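Local atomic coordinates of acetamidase (Bacillus halodurans, PDB entry 2II1), a protein that binds calcium ions and probably hydrolyses carbon-nitrogen bonds, other than peptide bonds, in linear amides. Residues I82-Q87 / L126-M131; V89-P94 / I192-V197. All blocks are in the same frame, centred on the assembly; numbering follows the deposited sequence.

Contact 1. Residues I82-Q87 / L126-M131; sequences IKVGKQ and LPLQPM
The backbones of 82-87 and 126-131 come nearest at Ile82 and Pro130, whose CA atoms lie 6.3 Å apart, and the contact is apolar. Ile82 makes two of the touches, one with each branch. Its CG2, anti to the backbone N, reaches CB of the Pro130 ring at 3.8 Å, the two side chains crossing obliquely. The other branch, extended through chi2 (-173°), carries CD1 past the proline to CA of Met131 at 3.8 Å, so the isoleucine rests on main chain as well as on a side chain. Here the end of the long strand 74-84, part of the nine-stranded mixed sheet, packs on the short extended linker that leads from strand 125-127 of the four-stranded antiparallel sheet into strand 131-136 of the seven-stranded one. A proline suits this linker: its ring is a compact apolar knob on a backbone without an N-H. Two residues on, Val84 points to the same side, as alternate strand residues do, and splits its branches: CG1 approaches CB of Pro130 at 4.3 Å, while CG2 meets CD1 of Leu128 tip to tip at 4.0 Å. Leu128, with CG anti to its backbone N (chi1 -179°), also packs on Ile113 and Ala185. The side chain of selenomethionine Met131 leaves its backbone away from 82-87 and touches the calcium ligand His184.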
loop_
_atom_site.group_PDB
_atom_site.type_symbol
_atom_site.label_atom_id
_atom_site.label_comp_id
_atom_site.label_asym_id
_atom_site.label_seq_id
_atom_site.Cartn_x
_atom_site.Cartn_y
_atom_site.Cartn_z
ATOM N N ILE A 82 6.962 -5.833 22.726
ATOM C CA ILE A 82 6.427 -7.142 22.317
ATOM C C ILE A 82 7.593 -8.117 22.378
ATOM O O ILE A 82 8.645 -7.872 21.773
ATOM C CB ILE A 82 5.849 -7.156 20.886
ATOM C CG1 ILE A 82 4.817 -6.058 20.689
ATOM C CG2 ILE A 82 5.235 -8.524 20.564
ATOM C CD1 ILE A 82 4.072 -6.124 19.349
ATOM N N LYS A 83 7.426 -9.184 23.153
ATOM C CA LYS A 83 8.441 -10.240 23.278
ATOM C C LYS A 83 7.877 -11.474 22.615
ATOM O O LYS A 83 6.785 -11.857 22.937
ATOM C CB LYS A 83 8.731 -10.569 24.736
ATOM C CG LYS A 83 10.110 -10.137 25.202
ATOM N N VAL A 84 8.621 -12.113 21.721
ATOM C CA VAL A 84 8.104 -13.313 21.071
ATOM C C VAL A 84 8.874 -14.531 21.531
ATOM O O VAL A 84 9.938 -14.407 22.155
ATOM C CB VAL A 84 8.081 -13.201 19.509
ATOM C CG1 VAL A 84 7.146 -12.059 19.075
ATOM C CG2 VAL A 84 9.493 -13.050 18.917
ATOM N N GLY A 85 8.297 -15.701 21.259
ATOM C CA GLY A 85 8.951 -16.983 21.497
ATOM C C GLY A 85 10.159 -17.255 20.604
ATOM O O GLY A 85 10.559 -16.423 19.803
ATOM N N LYS A 86 10.754 -18.429 20.753
ATOM C CA LYS A 86 11.971 -18.762 19.975
ATOM C C LYS A 86 11.718 -19.452 18.616
ATOM O O LYS A 86 12.652 -19.759 17.904
ATOM C CB LYS A 86 12.984 -19.554 20.832
ATOM C CG LYS A 86 12.439 -20.753 21.636
ATOM C CD LYS A 86 13.347 -21.062 22.844
ATOM C CE LYS A 86 12.597 -21.776 23.972
ATOM N NZ LYS A 86 13.242 -21.537 25.291
ATOM N N GLN A 87 10.461 -19.663 18.243
ATOM C CA GLN A 87 10.161 -20.282 16.966
ATOM C C GLN A 87 8.778 -19.920 16.449
ATOM O O GLN A 87 7.774 -20.070 17.148
ATOM C CB GLN A 87 10.349 -21.797 17.071
ATOM C CG GLN A 87 9.674 -22.623 15.997
ATOM C CD GLN A 87 9.756 -24.114 16.298
ATOM O OE1 GLN A 87 8.826 -24.694 16.866
ATOM N NE2 GLN A 87 10.880 -24.731 15.941
ATOM N N LEU A 126 15.216 -12.970 7.851
ATOM C CA LEU A 126 14.357 -11.792 7.881
ATOM C C LEU A 126 14.570 -11.016 9.165
ATOM O O LEU A 126 14.911 -11.582 10.185
ATOM C CB LEU A 126 12.886 -12.169 7.731
ATOM C CG LEU A 126 12.493 -13.214 6.683
ATOM C CD1 LEU A 126 10.996 -13.235 6.499
ATOM C CD2 LEU A 126 13.187 -12.978 5.346
ATOM N N PRO A 127 14.355 -9.702 9.117
ATOM C CA PRO A 127 14.444 -8.942 10.350
ATOM C C PRO A 127 13.322 -9.320 11.284
ATOM O O PRO A 127 12.200 -9.551 10.841
ATOM C CB PRO A 127 14.319 -7.470 9.901
ATOM C CG PRO A 127 14.276 -7.485 8.423
ATOM C CD PRO A 127 14.006 -8.871 7.954
ATOM N N LEU A 128 13.646 -9.453 12.567
ATOM C CA LEU A 128 12.622 -9.627 13.601
ATOM C C LEU A 128 11.846 -8.308 13.719
ATOM O O LEU A 128 12.432 -7.281 14.079
ATOM C CB LEU A 128 13.277 -9.986 14.944
ATOM C CG LEU A 128 12.334 -10.225 16.129
ATOM C CD1 LEU A 128 11.341 -11.339 15.865
ATOM C CD2 LEU A 128 13.165 -10.553 17.333
ATOM N N GLN A 129 10.555 -8.339 13.359
ATOM C CA GLN A 129 9.659 -7.163 13.418
ATOM C C GLN A 129 8.338 -7.545 14.090
ATOM O O GLN A 129 7.322 -7.849 13.419
ATOM C CB GLN A 129 9.462 -6.568 12.020
ATOM C CG GLN A 129 10.732 -5.888 11.567
ATOM C CD GLN A 129 10.686 -5.412 10.151
ATOM O OE1 GLN A 129 9.989 -5.973 9.306
ATOM N NE2 GLN A 129 11.447 -4.369 9.872
ATOM N N PRO A 130 8.364 -7.585 15.434
ATOM C CA PRO A 130 7.200 -8.041 16.176
ATOM C C PRO A 130 6.042 -7.089 16.018
ATOM O O PRO A 130 6.231 -5.882 16.101
ATOM C CB PRO A 130 7.688 -8.085 17.630
ATOM C CG PRO A 130 8.913 -7.235 17.682
ATOM C CD PRO A 130 9.508 -7.260 16.322
HETATM N N MSE A 131 4.866 -7.643 15.783
HETATM C CA MSE A 131 3.647 -6.867 15.635
HETATM C C MSE A 131 2.469 -7.640 16.230
HETATM O O MSE A 131 2.557 -8.845 16.453
HETATM C CB MSE A 131 3.402 -6.572 14.163
HETATM C CG MSE A 131 3.528 -7.812 13.288
HETATM SE SE MSE A 131 2.501 -7.791 11.610
HETATM C CE MSE A 131 0.553 -7.621 12.267
#

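Contact 2. Residues V89-P94 / I192-V197; sequences VMTAAP and ILICGV
Strand residues 89-92 and the irregular chain 193-197 run antiparallel, their end-to-end directions 172° apart, with CA atoms closest at Val89 and Val197 (5.5 Å). The pairing is not that of a sheet: the direct hydrogen bond between them uses a side chain, the N-H of Thr91 donating to SG of Cys195, N to SG 3.5 Å, at 162°. Cysteine suits the place because SG, between the backbone N and the carbonyl carbon at chi1 60°, is both a large, soft acceptor and an apolar neighbour for CE of Met90. That selenomethionine starts off to one side, then bends at chi3 (81°) so that CE comes back over the loop to 3.4 Å from the carbonyl O of Cys195, while SE crosses Val197 obliquely near CG2. Strand 87-92 is an outermost strand of the four-stranded antiparallel sheet, with strand 107-114 on its other flank, and the loop, leading from strand 176-184 to 198-199, lies along its remaining edge. Farther along, CD1 of Leu193 packs on CB of Ala92 at 3.9 Å, a small residue that lets it come close, and CD2 lies beside Thr91 O and CE of Met90. Thr91 O is buried without a polar partner, and CG2 of Ile194 lies 3.4 Å from it. A water accepts from Ala93 N and lies 3.0 Å from Leu193 O, linking the backbones. Met263 of the second subunit packs on Met90, Ala92 and Leu193, and OG of Ser266, also of the second subunit, hydrogen-bonds Cys195 O.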
loop_
_atom_site.group_PDB
_atom_site.type_symbol
_atom_site.label_atom_id
_atom_site.label_comp_id
_atom_site.label_asym_id
_atom_site.label_seq_id
_atom_site.Cartn_x
_atom_site.Cartn_y
_atom_site.Cartn_z
ATOM N N VAL A 89 5.955 -20.023 12.894
ATOM C CA VAL A 89 5.335 -21.028 12.007
ATOM C C VAL A 89 4.545 -20.326 10.869
ATOM O O VAL A 89 3.863 -19.295 11.073
ATOM C CB VAL A 89 4.379 -22.015 12.778
ATOM C CG1 VAL A 89 3.775 -23.057 11.848
ATOM C CG2 VAL A 89 5.099 -22.725 13.925
HETATM N N MSE A 90 4.695 -20.871 9.665
HETATM C CA MSE A 90 3.890 -20.481 8.528
HETATM C C MSE A 90 3.286 -21.722 7.868
HETATM O O MSE A 90 3.888 -22.813 7.864
HETATM C CB MSE A 90 4.716 -19.718 7.483
HETATM C CG MSE A 90 5.286 -18.386 7.952
HETATM SE SE MSE A 90 6.066 -17.331 6.476
HETATM C CE MSE A 90 4.432 -16.620 5.832
ATOM N N THR A 91 2.097 -21.504 7.305
ATOM C CA THR A 91 1.354 -22.485 6.556
ATOM C C THR A 91 0.965 -21.941 5.149
ATOM O O THR A 91 0.346 -20.874 5.028
ATOM C CB THR A 91 0.063 -22.914 7.330
ATOM O OG1 THR A 91 -0.873 -21.835 7.347
ATOM C CG2 THR A 91 0.381 -23.323 8.749
ATOM N N ALA A 92 1.362 -22.678 4.105
ATOM C CA ALA A 92 0.870 -22.475 2.735
ATOM C C ALA A 92 -0.188 -23.542 2.431
ATOM O O ALA A 92 0.131 -24.729 2.477
ATOM C CB ALA A 92 2.024 -22.571 1.723
ATOM N N ALA A 93 -1.425 -23.107 2.126
ATOM C CA ALA A 93 -2.579 -24.005 1.844
ATOM C C ALA A 93 -3.248 -23.662 0.517
ATOM O O ALA A 93 -3.779 -22.563 0.374
ATOM C CB ALA A 93 -3.622 -23.917 2.965
ATOM N N PRO A 94 -3.225 -24.592 -0.451
ATOM C CA PRO A 94 -4.049 -24.466 -1.655
ATOM C C PRO A 94 -5.494 -24.113 -1.285
ATOM O O PRO A 94 -6.003 -24.612 -0.279
ATOM C CB PRO A 94 -3.947 -25.855 -2.271
ATOM C CG PRO A 94 -2.629 -26.329 -1.855
ATOM C CD PRO A 94 -2.408 -25.816 -0.495
ATOM N N ILE A 192 -0.043 -11.828 2.091
ATOM C CA ILE A 192 -0.639 -12.430 0.893
ATOM C C ILE A 192 -0.788 -13.958 0.908
ATOM O O ILE A 192 -1.694 -14.467 0.293
ATOM C CB ILE A 192 0.039 -11.960 -0.447
ATOM C CG1 ILE A 192 1.512 -12.418 -0.563
ATOM C CG2 ILE A 192 -0.137 -10.455 -0.600
ATOM C CD1 ILE A 192 1.714 -13.879 -1.097
ATOM N N LEU A 193 0.078 -14.670 1.610
ATOM C CA LEU A 193 -0.028 -16.133 1.650
ATOM C C LEU A 193 -1.242 -16.583 2.486
ATOM O O LEU A 193 -1.879 -17.580 2.141
ATOM C CB LEU A 193 1.273 -16.763 2.169
ATOM C CG LEU A 193 1.415 -18.290 2.241
ATOM C CD1 LEU A 193 1.397 -18.847 0.876
ATOM C CD2 LEU A 193 2.669 -18.718 2.949
ATOM N N ILE A 194 -1.555 -15.818 3.540
ATOM C CA ILE A 194 -2.608 -16.094 4.574
ATOM C C ILE A 194 -2.067 -15.852 6.000
ATOM O O ILE A 194 -2.813 -15.604 6.938
ATOM C CB ILE A 194 -3.272 -17.533 4.489
ATOM C CG1 ILE A 194 -4.600 -17.587 5.277
ATOM C CG2 ILE A 194 -2.277 -18.644 4.923
ATOM C CD1 ILE A 194 -5.813 -17.012 4.521
ATOM N N CYS A 195 -0.760 -15.880 6.173
ATOM C CA CYS A 195 -0.226 -15.742 7.507
ATOM C C CYS A 195 1.060 -14.921 7.500
ATOM O O CYS A 195 1.683 -14.717 6.441
ATOM C CB CYS A 195 0.027 -17.148 8.055
ATOM S SG CYS A 195 1.201 -18.139 7.098
ATOM N N GLY A 196 1.425 -14.429 8.675
ATOM C CA GLY A 196 2.742 -13.868 8.904
ATOM C C GLY A 196 3.577 -14.999 9.450
ATOM O O GLY A 196 3.189 -16.160 9.368
ATOM N N VAL A 197 4.737 -14.683 10.011
ATOM C CA VAL A 197 5.452 -15.697 10.748
ATOM C C VAL A 197 4.712 -15.744 12.085
ATOM O O VAL A 197 4.861 -14.847 12.890
ATOM C CB VAL A 197 6.949 -15.352 10.947
ATOM C CG1 VAL A 197 7.648 -16.452 11.738
ATOM C CG2 VAL A 197 7.613 -15.143 9.586
HETATM O O HOH W 1 -2.190 -20.506 1.597
#

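The centres of contacts 1 and 2 lie about 16 Å apart, and their segments alternate along the chain: 82-87 runs from the end of strand 74-84 to the start of strand 87-92, whose later residues are in 89-94. Their partners, 126-131 and 192-197, lie beside the pair of calcium ions without supplying a ligand. The side chain of Met131 in contact 1 is about 4 Å from that of His184 and about 7 Å from a bound calcium; that of Cys195 in contact 2 is about 5 Å from a calcium, and Gly196 N hydrogen-bonds the calcium ligand Glu198. The four-stranded sheet, with 87-92 and 125-127 as its outermost strands, connects both contacts, and each also touches the second subunit.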